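Local coordinates for periplasmic beta-glucosidase (Pseudomonas aeruginosa, PDB 6R5T), which probably hydrolyses terminal, non-reducing beta-D-glucosyl residues with release of beta-D-glucose, as a periplasmic member of glycoside hydrolase family 3, at residues D289-Y292 and S293-P297; A36-A39 and D40-A43; Q62-V65 and R66-R69; V53-P56 and D57-M61; G584-D588 and H589-G593. The protein carries 1 engineered substitution. All blocks are in the same frame, centred on the assembly; numbering follows the deposited sequence.

Contacts 1 to 4 belong to the glycoside hydrolase family 3 N-terminal domain, whose eight parallel strands form a TIM-barrel-type core; contact 5 belongs to the C-terminal domain family. Along the chain the order is 2, 4, 3, 1, 5. Contacts 4 and 3 occupy the start and exit of helix 55-65, their centres 14 Å apart, and contact 2, on helix 34-42, touches both. Contact 1 begins helix 291-301, its centre 16 Å from contact 2 without touching it. Contact 5 lies 57 to 68 Å from the others, centre to centre, in a loop that meets the second subunit. Four contacts thus lie in the barrel's helical layer and its turns, the fifth where the two subunits meet.

Contact 1. Residues D289-Y292 and S293-P297; sequences DDLY and STWLP
Asp290 O, Leu291 O and Tyr292 O accept the backbone N-H groups of Thr294, Trp295 and Leu296, each four residues on, building the first turn of helix 291-301, which follows strand 286-287 of the TIM-barrel-type N-terminal domain. Just ahead, Asp289 closes an Asx turn: its OD1 takes the N-H of Leu291 at 3.1 Å, on the anti side of the carboxylate. Asp290 holds the N-cap position but makes no capping bond; its carboxylate is engaged by Arg24 and His32 instead. Asp290 O is gripped twice, by Thr294 N at 3.1 Å and by Thr294 OG1 at 2.9 Å, the hydroxyl approaching from above the carbonyl plane. Thr294 turns OG1 beside its own backbone N (chi1 -56°), which directs the hydroxyl back to the preceding turn, while CG2 rests over the rim of one Trp295 ring face. The indole edge faces the backbone, with CD1 3.4 Å from Leu291 O, and its NE1 bonds to Glu271. At Pro297 the helix kinks, because the ring nitrogen has no hydrogen for the turn before. On the buried side, Tyr292 and Leu296 both pack on helix 271-281, Leu296 also on Ile20 of helix 16-22, and Tyr292 OH reaches Val283 O. Leu296 CD1 lies 3.6 Å from Tyr292 CB and 3.7 Å from Tyr292 CG, an oblique approach.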
loop_
_atom_site.group_PDB
_atom_site.type_symbol
_atom_site.label_atom_id
_atom_site.label_comp_id
_atom_site.label_asym_id
_atom_site.label_seq_id
_atom_site.Cartn_x
_atom_site.Cartn_y
_atom_site.Cartn_z
ATOM N N ASP A 289 16.519 -11.932 -24.626
ATOM C CA ASP A 289 17.845 -12.016 -23.949
ATOM C C ASP A 289 18.690 -13.199 -24.458
ATOM O O ASP A 289 19.892 -13.237 -24.139
ATOM C CB ASP A 289 17.746 -11.955 -22.425
ATOM C CG ASP A 289 16.918 -13.043 -21.811
ATOM O OD1 ASP A 289 17.008 -14.172 -22.304
ATOM O OD2 ASP A 289 16.256 -12.747 -20.769
ATOM N N ASP A 290 18.096 -14.091 -25.250
ATOM C CA ASP A 290 18.769 -15.250 -25.882
ATOM C C ASP A 290 19.340 -16.236 -24.876
ATOM O O ASP A 290 20.126 -17.079 -25.280
ATOM C CB ASP A 290 19.842 -14.773 -26.859
ATOM C CG ASP A 290 19.251 -14.201 -28.123
ATOM O OD1 ASP A 290 18.045 -14.371 -28.368
ATOM O OD2 ASP A 290 20.017 -13.559 -28.846
ATOM N N LEU A 291 18.893 -16.221 -23.629
ATOM C CA LEU A 291 19.445 -17.171 -22.647
ATOM C C LEU A 291 19.079 -18.598 -23.048
ATOM O O LEU A 291 19.910 -19.482 -22.844
ATOM C CB LEU A 291 18.943 -16.849 -21.238
ATOM C CG LEU A 291 19.916 -16.024 -20.411
ATOM C CD1 LEU A 291 20.215 -14.710 -21.075
ATOM C CD2 LEU A 291 19.387 -15.780 -19.006
ATOM N N TYR A 292 17.891 -18.834 -23.597
ATOM C CA TYR A 292 17.482 -20.216 -23.924
ATOM C C TYR A 292 18.444 -20.796 -24.985
ATOM O O TYR A 292 18.911 -21.930 -24.825
ATOM C CB TYR A 292 16.046 -20.308 -24.416
ATOM C CG TYR A 292 14.982 -20.365 -23.344
ATOM C CD1 TYR A 292 15.212 -19.871 -22.067
ATOM C CD2 TYR A 292 13.727 -20.846 -23.636
ATOM C CE1 TYR A 292 14.228 -19.950 -21.093
ATOM C CE2 TYR A 292 12.728 -20.922 -22.675
ATOM C CZ TYR A 292 12.996 -20.499 -21.395
ATOM O OH TYR A 292 12.036 -20.549 -20.433
ATOM N N SER A 293 18.691 -20.054 -26.054
ATOM C CA SER A 293 19.594 -20.535 -27.120
ATOM C C SER A 293 21.008 -20.711 -26.580
ATOM O O SER A 293 21.717 -21.608 -27.047
ATOM C CB SER A 293 19.573 -19.593 -28.265
ATOM O OG SER A 293 18.310 -19.648 -28.927
ATOM N N THR A 294 21.436 -19.886 -25.632
ATOM C CA THR A 294 22.821 -19.927 -25.098
ATOM C C THR A 294 22.984 -21.125 -24.161
ATOM O O THR A 294 24.049 -21.745 -24.146
ATOM C CB THR A 294 23.164 -18.611 -24.387
ATOM O OG1 THR A 294 22.962 -17.524 -25.297
ATOM C CG2 THR A 294 24.562 -18.609 -23.794
ATOM N N TRP A 295 21.975 -21.457 -23.345
ATOM C CA TRP A 295 22.187 -22.354 -22.196
ATOM C C TRP A 295 21.397 -23.651 -22.264
ATOM O O TRP A 295 21.777 -24.570 -21.547
ATOM C CB TRP A 295 21.879 -21.634 -20.865
ATOM C CG TRP A 295 22.852 -20.543 -20.651
ATOM C CD1 TRP A 295 22.618 -19.219 -20.787
ATOM C CD2 TRP A 295 24.245 -20.670 -20.306
ATOM N NE1 TRP A 295 23.739 -18.510 -20.484
ATOM C CE2 TRP A 295 24.758 -19.362 -20.206
ATOM C CE3 TRP A 295 25.097 -21.744 -20.036
ATOM C CZ2 TRP A 295 26.095 -19.091 -19.885
ATOM C CZ3 TRP A 295 26.421 -21.467 -19.704
ATOM C CH2 TRP A 295 26.901 -20.165 -19.639
ATOM N N LEU A 296 20.314 -23.781 -23.009
ATOM C CA LEU A 296 19.522 -25.034 -22.920
ATOM C C LEU A 296 20.350 -26.256 -23.339
ATOM O O LEU A 296 20.171 -27.289 -22.713
ATOM C CB LEU A 296 18.223 -24.947 -23.733
ATOM C CG LEU A 296 17.124 -24.060 -23.100
ATOM C CD1 LEU A 296 15.961 -23.911 -24.036
ATOM C CD2 LEU A 296 16.657 -24.572 -21.752
ATOM N N PRO A 297 21.195 -26.181 -24.386
ATOM C CA PRO A 297 21.972 -27.382 -24.758
ATOM C C PRO A 297 22.890 -27.857 -23.626
ATOM O O PRO A 297 22.888 -29.104 -23.324
ATOM C CB PRO A 297 22.739 -26.932 -26.019
ATOM C CG PRO A 297 21.881 -25.793 -26.583
ATOM C CD PRO A 297 21.373 -25.084 -25.333
#

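Contact 2. Residues A36-A39 and D40-A43; sequences ALMA and DIRA
The guanidinium of Arg42 lies flat over the preceding helical turn, with Ala39 CA and Met38 O both beneath the rim of the same face. Arg42 NH2 comes within 3.4 Å of Ala39 CA there, while Arg42 NH1 is 3.7 Å from Met38 CB, which lies off to the side. The bend at chi3 (-68°) turns the otherwise extended arm of Arg42 back over these residues, and at its edge NH1 bonds to Gln64 OE1 of the next helix. Asp40 carries the other flat group. A water donates to Asp40 OD1 at 3.0 Å and to Ala36 O at 3.1 Å, tying the carboxylate to a carbonyl that already accepts the N-H of Asp40. OD2 of the same carboxylate forms a salt bridge with Arg24, which would probably help keep Asp40 ionised. The apolar side of the helix is packed more tightly. Leu37 CD2 presses on Ile41 CD1 at 3.3 Å, closer than usual van der Waals contact, the two branched chains meeting at a slant. Met38 runs alongside Ile41, and bends at chi2 and chi3 bring its CE to 3.8 Å from Ile41 CD1. Successive helical bonds, including Ile41 N to Leu37 O at 2.9 Å, hold the backbone beneath these pairs; the last, Ala43 N to Ala39 O, is weak where the helix runs out. Helix 34-42 is the crossover of the beta-alpha-beta unit between strands 24-26 and 48-50, and its Met38 and Ile41 pack on Met61 and Gln64 of the adjacent helix 55-65.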
loop_
_atom_site.group_PDB
_atom_site.type_symbol
_atom_site.label_atom_id
_atom_site.label_comp_id
_atom_site.label_asym_id
_atom_site.label_seq_id
_atom_site.Cartn_x
_atom_site.Cartn_y
_atom_site.Cartn_z
ATOM N N ALA A 36 22.212 -9.820 -39.086
ATOM C CA ALA A 36 22.521 -10.971 -38.200
ATOM C C ALA A 36 21.226 -11.733 -37.929
ATOM O O ALA A 36 21.219 -12.968 -37.979
ATOM C CB ALA A 36 23.167 -10.519 -36.906
ATOM N N LEU A 37 20.129 -11.024 -37.714
ATOM C CA LEU A 37 18.838 -11.679 -37.457
ATOM C C LEU A 37 18.390 -12.464 -38.700
ATOM O O LEU A 37 17.939 -13.619 -38.583
ATOM C CB LEU A 37 17.840 -10.596 -37.059
ATOM C CG LEU A 37 16.606 -11.094 -36.334
ATOM C CD1 LEU A 37 15.912 -9.951 -35.577
ATOM C CD2 LEU A 37 15.665 -11.738 -37.321
ATOM N N MET A 38 18.511 -11.875 -39.874
ATOM C CA MET A 38 18.134 -12.547 -41.133
ATOM C C MET A 38 18.971 -13.824 -41.298
ATOM O O MET A 38 18.407 -14.856 -41.678
ATOM C CB MET A 38 18.414 -11.646 -42.337
ATOM C CG MET A 38 17.906 -10.249 -42.226
ATOM S SD MET A 38 16.431 -10.057 -43.187
ATOM C CE MET A 38 15.423 -11.054 -42.114
ATOM N N ALA A 39 20.254 -13.801 -40.976
ATOM C CA ALA A 39 21.127 -14.997 -41.098
ATOM C C ALA A 39 20.645 -16.047 -40.101
ATOM O O ALA A 39 20.600 -17.226 -40.433
ATOM C CB ALA A 39 22.570 -14.648 -40.851
ATOM N N ASP A 40 20.230 -15.613 -38.913
ATOM C CA ASP A 40 19.748 -16.570 -37.895
ATOM C C ASP A 40 18.442 -17.187 -38.354
ATOM O O ASP A 40 18.237 -18.391 -38.100
ATOM C CB ASP A 40 19.616 -15.924 -36.516
ATOM C CG ASP A 40 20.923 -15.822 -35.752
ATOM O OD1 ASP A 40 21.970 -16.256 -36.279
ATOM O OD2 ASP A 40 20.887 -15.291 -34.624
ATOM N N ILE A 41 17.553 -16.437 -38.987
ATOM C CA ILE A 41 16.292 -17.017 -39.515
ATOM C C ILE A 41 16.644 -18.087 -40.562
ATOM O O ILE A 41 16.060 -19.178 -40.515
ATOM C CB ILE A 41 15.369 -15.950 -40.096
ATOM C CG1 ILE A 41 14.922 -14.943 -39.025
ATOM C CG2 ILE A 41 14.221 -16.610 -40.833
ATOM C CD1 ILE A 41 14.334 -13.681 -39.637
ATOM N N ARG A 42 17.599 -17.798 -41.443
ATOM C CA ARG A 42 17.955 -18.749 -42.529
ATOM C C ARG A 42 18.491 -20.026 -41.892
ATOM O O ARG A 42 18.334 -21.076 -42.504
ATOM C CB ARG A 42 18.982 -18.129 -43.481
ATOM C CG ARG A 42 18.449 -16.990 -44.348
ATOM C CD ARG A 42 19.439 -16.592 -45.468
ATOM N NE ARG A 42 20.659 -15.969 -44.974
ATOM C CZ ARG A 42 20.817 -14.653 -44.783
ATOM N NH1 ARG A 42 19.825 -13.809 -45.000
ATOM N NH2 ARG A 42 21.960 -14.184 -44.322
ATOM N N ALA A 43 19.119 -19.941 -40.714
ATOM C CA ALA A 43 19.754 -21.060 -39.990
ATOM C C ALA A 43 18.743 -21.835 -39.130
ATOM O O ALA A 43 19.147 -22.777 -38.479
ATOM C CB ALA A 43 20.869 -20.499 -39.158
HETATM O O HOH W 1 23.904 -14.219 -37.246
#

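Contact 3. Residues Q62-V65 and R66-R69; sequences QDQV and RHSR
Val65 O and Ser68 form the close-knit part of this contact, at the exit of helix 55-65. Two donors of Ser68 share the carbonyl oxygen: OG bonds to Val65 O at 2.8 Å in the carbonyl plane, whereas N meets it at 3.0 Å from well above that plane. With chi1 at 62°, Ser68 OG is tucked against its own main chain and reaches Val65 O. His67 N adds a bond to Gln64 O at 3.1 Å. The outer side, where Arg66 and His67 are exposed, is looser. The His67 ring turns its edge to Gln64 O, its CD2 at 3.8 Å. Asp63 and Arg66 lie side by side with their flat groups stacked, 22° apart, yet Asp63 OD1 and Arg66 NH2 are 4.0 Å distant and no N-H points at the oxygen: a long, purely electrostatic salt bridge. Asp63 OD1 has a hydrogen bond with Tyr331 OH instead. The bond of Arg66 N to Asp63 O is weak as well, at 3.4 Å. Val65 packs inward on Ile41 and Leu74. Val65 to Ser68 make a type I beta turn, by which the chain leaves a barrel helix and heads for strand 75-78 of the TIM-barrel-type fold.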
loop_
_atom_site.group_PDB
_atom_site.type_symbol
_atom_site.label_atom_id
_atom_site.label_comp_id
_atom_site.label_asym_id
_atom_site.label_seq_id
_atom_site.Cartn_x
_atom_site.Cartn_y
_atom_site.Cartn_z
ATOM N N GLN A 62 9.862 -13.501 -43.446
ATOM C CA GLN A 62 9.241 -14.818 -43.773
ATOM C C GLN A 62 9.987 -15.428 -44.981
ATOM O O GLN A 62 10.150 -16.674 -45.045
ATOM C CB GLN A 62 7.760 -14.623 -44.035
ATOM C CG GLN A 62 6.898 -15.849 -43.834
ATOM C CD GLN A 62 6.813 -16.337 -42.391
ATOM O OE1 GLN A 62 7.720 -17.004 -41.942
ATOM N NE2 GLN A 62 5.704 -16.084 -41.689
ATOM N N ASP A 63 10.466 -14.571 -45.889
ATOM C CA ASP A 63 11.226 -15.039 -47.068
ATOM C C ASP A 63 12.499 -15.770 -46.639
ATOM O O ASP A 63 12.921 -16.664 -47.380
ATOM C CB ASP A 63 11.572 -13.908 -48.022
ATOM C CG ASP A 63 10.409 -13.378 -48.841
ATOM O OD1 ASP A 63 9.329 -13.998 -48.922
ATOM O OD2 ASP A 63 10.585 -12.309 -49.384
ATOM N N GLN A 64 13.125 -15.387 -45.533
ATOM C CA GLN A 64 14.402 -15.980 -45.092
ATOM C C GLN A 64 14.171 -17.421 -44.661
ATOM O O GLN A 64 15.135 -18.206 -44.680
ATOM C CB GLN A 64 15.049 -15.184 -43.973
ATOM C CG GLN A 64 15.274 -13.729 -44.346
ATOM C CD GLN A 64 15.928 -13.608 -45.699
ATOM O OE1 GLN A 64 17.021 -14.144 -45.900
ATOM N NE2 GLN A 64 15.243 -12.954 -46.636
ATOM N N VAL A 65 12.957 -17.757 -44.223
ATOM C CA VAL A 65 12.628 -19.128 -43.740
ATOM C C VAL A 65 12.858 -20.157 -44.851
ATOM O O VAL A 65 13.241 -21.280 -44.526
ATOM C CB VAL A 65 11.182 -19.159 -43.228
ATOM C CG1 VAL A 65 10.670 -20.547 -43.045
ATOM C CG2 VAL A 65 11.075 -18.371 -41.934
ATOM N N ARG A 66 12.573 -19.780 -46.091
ATOM C CA ARG A 66 12.718 -20.689 -47.261
ATOM C C ARG A 66 14.148 -21.232 -47.308
ATOM O O ARG A 66 14.364 -22.258 -48.006
ATOM C CB ARG A 66 12.414 -19.954 -48.569
ATOM C CG ARG A 66 11.001 -19.393 -48.710
ATOM C CD ARG A 66 10.535 -19.389 -50.172
ATOM N NE ARG A 66 10.099 -18.148 -50.822
ATOM C CZ ARG A 66 10.910 -17.266 -51.415
ATOM N NH1 ARG A 66 12.225 -17.424 -51.363
ATOM N NH2 ARG A 66 10.401 -16.203 -52.022
ATOM N N HIS A 67 15.137 -20.582 -46.676
ATOM C CA HIS A 67 16.558 -21.006 -46.755
ATOM C C HIS A 67 16.930 -21.976 -45.631
ATOM O O HIS A 67 18.037 -22.494 -45.650
ATOM C CB HIS A 67 17.521 -19.816 -46.755
ATOM C CG HIS A 67 17.340 -18.920 -47.924
ATOM N ND1 HIS A 67 17.687 -19.294 -49.222
ATOM C CD2 HIS A 67 16.823 -17.675 -48.008
ATOM C CE1 HIS A 67 17.406 -18.299 -50.040
ATOM N NE2 HIS A 67 16.881 -17.291 -49.323
ATOM N N SER A 68 16.059 -22.216 -44.652
ATOM C CA SER A 68 16.384 -23.132 -43.529
ATOM C C SER A 68 16.094 -24.559 -43.973
ATOM O O SER A 68 15.410 -24.760 -45.001
ATOM C CB SER A 68 15.607 -22.780 -42.254
ATOM O OG SER A 68 14.226 -22.910 -42.456
ATOM N N ARG A 69 16.498 -25.515 -43.174
ATOM C CA ARG A 69 16.278 -26.945 -43.528
ATOM C C ARG A 69 14.795 -27.287 -43.490
ATOM O O ARG A 69 14.279 -27.842 -44.466
ATOM C CB ARG A 69 17.099 -27.819 -42.610
ATOM C CG ARG A 69 17.054 -29.285 -43.003
ATOM C CD ARG A 69 17.791 -30.127 -41.989
ATOM N NE ARG A 69 16.981 -30.414 -40.795
ATOM C CZ ARG A 69 16.210 -31.484 -40.626
ATOM N NH1 ARG A 69 15.998 -32.334 -41.631
ATOM N NH2 ARG A 69 15.590 -31.657 -39.473
#

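Contact 4. Residues V53-P56 and D57-M61; sequences VTRP and DIRAM
Thr54 and Asp57 are brought together by their first torsions: Thr54 OG1 stands between its backbone N and carbonyl carbon (chi1 74°), and the carboxylate of Asp57 swings back beside its own N (chi1 -69°). Thr54 is the N-cap of helix 55-65, the crossover helix between strands 48-50 and 75-78 of the TIM-barrel-type domain. Its hydroxyl donates to Asp57 OD2 at 2.9 Å, a weak bond, with the two side chains meeting aslant at the helix start. Thr54 N, buried here, has no hydrogen-bonding partner in the model. Thr54 O, by contrast, receives Ile58 N at 2.9 Å, nearly along the C=O axis, and the next bond, Arg59 N to Arg55 O, is as direct at 2.8 Å. Ala60 N instead approaches Pro56 O from above the carbonyl plane. On the inner side, Ile58 reaches back with CD1 to 4.1 Å from Val53 CA and also packs on His76 of strand 75-78. Arg55 and Arg59 run alongside each other, their aliphatic parts touching at 4.0 Å between the two CG atoms. Their like charges separate further out, where the guanidinium planes stand 64° apart: Arg55 forms a salt bridge with Asp339, and Arg59 NH1 bonds to Leu334 O. A water bridges the N-H of Val53 and the carboxylate of Asp57, its oxygen 2.9 Å from both Val53 N and Asp57 OD2.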
loop_
_atom_site.group_PDB
_atom_site.type_symbol
_atom_site.label_atom_id
_atom_site.label_comp_id
_atom_site.label_asym_id
_atom_site.label_seq_id
_atom_site.Cartn_x
_atom_site.Cartn_y
_atom_site.Cartn_z
ATOM N N VAL A 53 6.493 -4.521 -38.323
ATOM C CA VAL A 53 5.023 -4.278 -38.351
ATOM C C VAL A 53 4.476 -3.828 -39.711
ATOM O O VAL A 53 3.361 -3.294 -39.736
ATOM C CB VAL A 53 4.640 -3.232 -37.285
ATOM C CG1 VAL A 53 5.082 -3.727 -35.904
ATOM C CG2 VAL A 53 5.228 -1.883 -37.604
ATOM N N THR A 54 5.239 -3.967 -40.780
ATOM C CA THR A 54 4.717 -3.611 -42.121
ATOM C C THR A 54 4.830 -4.819 -43.040
ATOM O O THR A 54 5.724 -5.638 -42.846
ATOM C CB THR A 54 5.409 -2.401 -42.739
ATOM O OG1 THR A 54 6.702 -2.810 -43.170
ATOM C CG2 THR A 54 5.533 -1.243 -41.771
ATOM N N ARG A 55 3.938 -4.885 -43.997
ATOM C CA ARG A 55 3.880 -6.050 -44.917
ATOM C C ARG A 55 5.242 -6.284 -45.574
ATOM O O ARG A 55 5.746 -7.410 -45.555
ATOM C CB ARG A 55 2.792 -5.904 -45.973
ATOM C CG ARG A 55 2.949 -6.981 -47.042
ATOM C CD ARG A 55 2.034 -6.699 -48.188
ATOM N NE ARG A 55 0.664 -7.027 -47.865
ATOM C CZ ARG A 55 -0.303 -7.187 -48.768
ATOM N NH1 ARG A 55 -0.053 -7.072 -50.073
ATOM N NH2 ARG A 55 -1.502 -7.531 -48.362
ATOM N N PRO A 56 5.895 -5.280 -46.203
ATOM C CA PRO A 56 7.186 -5.552 -46.835
ATOM C C PRO A 56 8.259 -6.074 -45.876
ATOM O O PRO A 56 9.073 -6.915 -46.248
ATOM C CB PRO A 56 7.616 -4.245 -47.516
ATOM C CG PRO A 56 6.515 -3.236 -47.229
ATOM C CD PRO A 56 5.369 -3.934 -46.511
ATOM N N ASP A 57 8.296 -5.549 -44.664
ATOM C CA ASP A 57 9.332 -5.923 -43.666
ATOM C C ASP A 57 9.058 -7.326 -43.129
ATOM O O ASP A 57 10.032 -8.116 -43.004
ATOM C CB ASP A 57 9.334 -4.956 -42.499
ATOM C CG ASP A 57 9.817 -3.571 -42.845
ATOM O OD1 ASP A 57 10.613 -3.470 -43.793
ATOM O OD2 ASP A 57 9.403 -2.634 -42.116
ATOM N N ILE A 58 7.794 -7.623 -42.897
ATOM C CA ILE A 58 7.402 -8.978 -42.421
ATOM C C ILE A 58 7.616 -9.999 -43.550
ATOM O O ILE A 58 8.138 -11.109 -43.280
ATOM C CB ILE A 58 5.968 -8.989 -41.880
ATOM C CG1 ILE A 58 5.877 -8.134 -40.604
ATOM C CG2 ILE A 58 5.530 -10.427 -41.633
ATOM C CD1 ILE A 58 4.460 -7.997 -40.052
ATOM N N ARG A 59 7.202 -9.662 -44.769
ATOM C CA ARG A 59 7.439 -10.597 -45.906
ATOM C C ARG A 59 8.935 -10.905 -45.993
ATOM O O ARG A 59 9.298 -12.087 -46.282
ATOM C CB ARG A 59 6.960 -9.947 -47.213
ATOM C CG ARG A 59 5.486 -10.026 -47.522
ATOM C CD ARG A 59 5.239 -9.670 -48.994
ATOM N NE ARG A 59 5.574 -10.861 -49.778
ATOM C CZ ARG A 59 4.744 -11.840 -50.093
ATOM N NH1 ARG A 59 3.454 -11.778 -49.822
ATOM N NH2 ARG A 59 5.208 -12.866 -50.771
ATOM N N ALA A 60 9.814 -9.904 -45.879
ATOM C CA ALA A 60 11.283 -10.067 -46.014
ATOM C C ALA A 60 11.804 -11.068 -44.969
ATOM O O ALA A 60 12.637 -11.947 -45.290
ATOM C CB ALA A 60 11.971 -8.728 -45.903
ATOM N N MET A 61 11.271 -11.017 -43.749
ATOM C CA MET A 61 11.660 -12.019 -42.731
ATOM C C MET A 61 11.138 -13.404 -43.099
ATOM O O MET A 61 11.898 -14.411 -42.964
ATOM C CB MET A 61 11.051 -11.666 -41.389
ATOM C CG MET A 61 11.344 -10.277 -41.010
ATOM S SD MET A 61 12.950 -10.283 -40.385
ATOM C CE MET A 61 12.634 -9.109 -39.065
HETATM O O HOH W 2 8.477 -2.657 -39.344
#

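Contact 5. Residues G584-D588 and H589-G593; sequences GRPMD and HDNPG
Asp588 and Asn591 stand side by side and point the same way, their carboxylate and amide planes turned 55° from each other. Across this angle the amide still delivers an N-H almost in its own plane: Asn591 ND2 bonds to Asp588 OD1 at 2.7 Å, nearly straight at 165° and on the syn side of the carboxylate. At a chi1 of 52° the CG of Asp588 is folded in close to its own backbone, which carries OD1 in over the turn, where Asp590 N also donates to it weakly. Beneath this pair the backbone makes a type I beta turn from Asp588 to Asn591, closed by Asn591 N to Asp588 O at 3.0 Å, with the donor well above the carbonyl plane. The Pro586 ring meets Asn591 at a slant, its CG 4.0 Å from the amide carbon CG of Asn591. Met587 instead lies along the chain after the turn. Its CA touches Asn591 O at 3.2 Å in a CA-H...O contact, and the extended thioether chain runs on until CE lies 3.5 Å from Pro592 O. The surroundings are shared between two chains. Arg585 forms salt bridges with Glu261 and Glu486 of the second subunit, the latter a residue of that subunit's glycan pocket, and Pro586 and Asn591 pack on Lys264 of the same subunit. Within its own chain the turn belongs to the long loop between helix 545-553 and strand 619-626, where Met587 packs on Thr596, Arg598 and Asn604.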
loop_
_atom_site.group_PDB
_atom_site.type_symbol
_atom_site.label_atom_id
_atom_site.label_comp_id
_atom_site.label_asym_id
_atom_site.label_seq_id
_atom_site.Cartn_x
_atom_site.Cartn_y
_atom_site.Cartn_z
ATOM N N GLY A 584 -14.080 -3.525 11.452
ATOM C CA GLY A 584 -14.874 -3.536 12.692
ATOM C C GLY A 584 -15.378 -2.173 13.062
ATOM O O GLY A 584 -16.258 -2.072 13.901
ATOM N N ARG A 585 -14.829 -1.119 12.459
ATOM C CA ARG A 585 -15.087 0.294 12.839
ATOM C C ARG A 585 -15.169 1.098 11.557
ATOM O O ARG A 585 -14.350 1.976 11.292
ATOM C CB ARG A 585 -13.992 0.823 13.778
ATOM C CG ARG A 585 -13.998 0.112 15.121
ATOM C CD ARG A 585 -12.888 0.609 16.024
ATOM N NE ARG A 585 -12.939 -0.130 17.266
ATOM C CZ ARG A 585 -12.299 0.193 18.387
ATOM N NH1 ARG A 585 -11.567 1.295 18.438
ATOM N NH2 ARG A 585 -12.384 -0.593 19.443
ATOM N N PRO A 586 -16.179 0.825 10.730
ATOM C CA PRO A 586 -16.318 1.515 9.459
ATOM C C PRO A 586 -16.525 3.015 9.651
ATOM O O PRO A 586 -17.124 3.418 10.646
ATOM C CB PRO A 586 -17.561 0.854 8.839
ATOM C CG PRO A 586 -18.299 0.306 9.960
ATOM C CD PRO A 586 -17.254 -0.158 10.962
ATOM N N MET A 587 -15.987 3.789 8.703
ATOM C CA MET A 587 -16.413 5.197 8.569
ATOM C C MET A 587 -17.174 5.232 7.259
ATOM O O MET A 587 -16.613 4.895 6.184
ATOM C CB MET A 587 -15.332 6.263 8.478
ATOM C CG MET A 587 -15.902 7.641 8.955
ATOM S SD MET A 587 -15.076 9.055 8.148
ATOM C CE MET A 587 -15.824 10.468 8.976
ATOM N N ASP A 588 -18.402 5.618 7.358
ATOM C CA ASP A 588 -19.187 5.957 6.144
ATOM C C ASP A 588 -20.216 6.982 6.623
ATOM O O ASP A 588 -20.114 7.401 7.797
ATOM C CB ASP A 588 -19.718 4.665 5.521
ATOM C CG ASP A 588 -20.473 3.777 6.506
ATOM O OD1 ASP A 588 -21.099 4.298 7.427
ATOM O OD2 ASP A 588 -20.400 2.548 6.349
ATOM N N HIS A 589 -21.198 7.356 5.803
ATOM C CA HIS A 589 -22.231 8.350 6.218
ATOM C C HIS A 589 -22.952 7.870 7.491
ATOM O O HIS A 589 -23.303 8.750 8.324
ATOM C CB HIS A 589 -23.207 8.673 5.065
ATOM C CG HIS A 589 -22.533 9.172 3.822
ATOM N ND1 HIS A 589 -21.645 10.247 3.825
ATOM C CD2 HIS A 589 -22.594 8.739 2.544
ATOM C CE1 HIS A 589 -21.202 10.452 2.600
ATOM N NE2 HIS A 589 -21.766 9.540 1.796
ATOM N N ASP A 590 -23.109 6.544 7.690
ATOM C CA ASP A 590 -23.846 5.964 8.851
ATOM C C ASP A 590 -22.929 5.673 10.043
ATOM O O ASP A 590 -23.436 5.143 11.051
ATOM C CB ASP A 590 -24.546 4.650 8.495
ATOM C CG ASP A 590 -25.648 4.845 7.462
ATOM O OD1 ASP A 590 -26.147 5.997 7.341
ATOM O OD2 ASP A 590 -25.969 3.858 6.759
ATOM N N ASN A 591 -21.627 5.947 9.917
ATOM C CA ASN A 591 -20.621 5.651 10.970
ATOM C C ASN A 591 -19.581 6.781 10.976
ATOM O O ASN A 591 -18.453 6.575 10.554
ATOM C CB ASN A 591 -20.018 4.265 10.686
ATOM C CG ASN A 591 -21.019 3.124 10.728
ATOM O OD1 ASN A 591 -21.285 2.580 11.805
ATOM N ND2 ASN A 591 -21.517 2.701 9.572
ATOM N N PRO A 592 -19.934 8.034 11.363
ATOM C CA PRO A 592 -19.051 9.198 11.157
ATOM C C PRO A 592 -18.023 9.583 12.252
ATOM O O PRO A 592 -17.352 10.627 12.142
ATOM C CB PRO A 592 -20.031 10.385 11.012
ATOM C CG PRO A 592 -21.423 9.813 11.270
ATOM C CD PRO A 592 -21.271 8.429 11.854
ATOM N N GLY A 593 -17.829 8.712 13.231
ATOM C CA GLY A 593 -17.085 9.029 14.452
ATOM C C GLY A 593 -15.583 9.190 14.251
ATOM O O GLY A 593 -15.014 8.855 13.165
#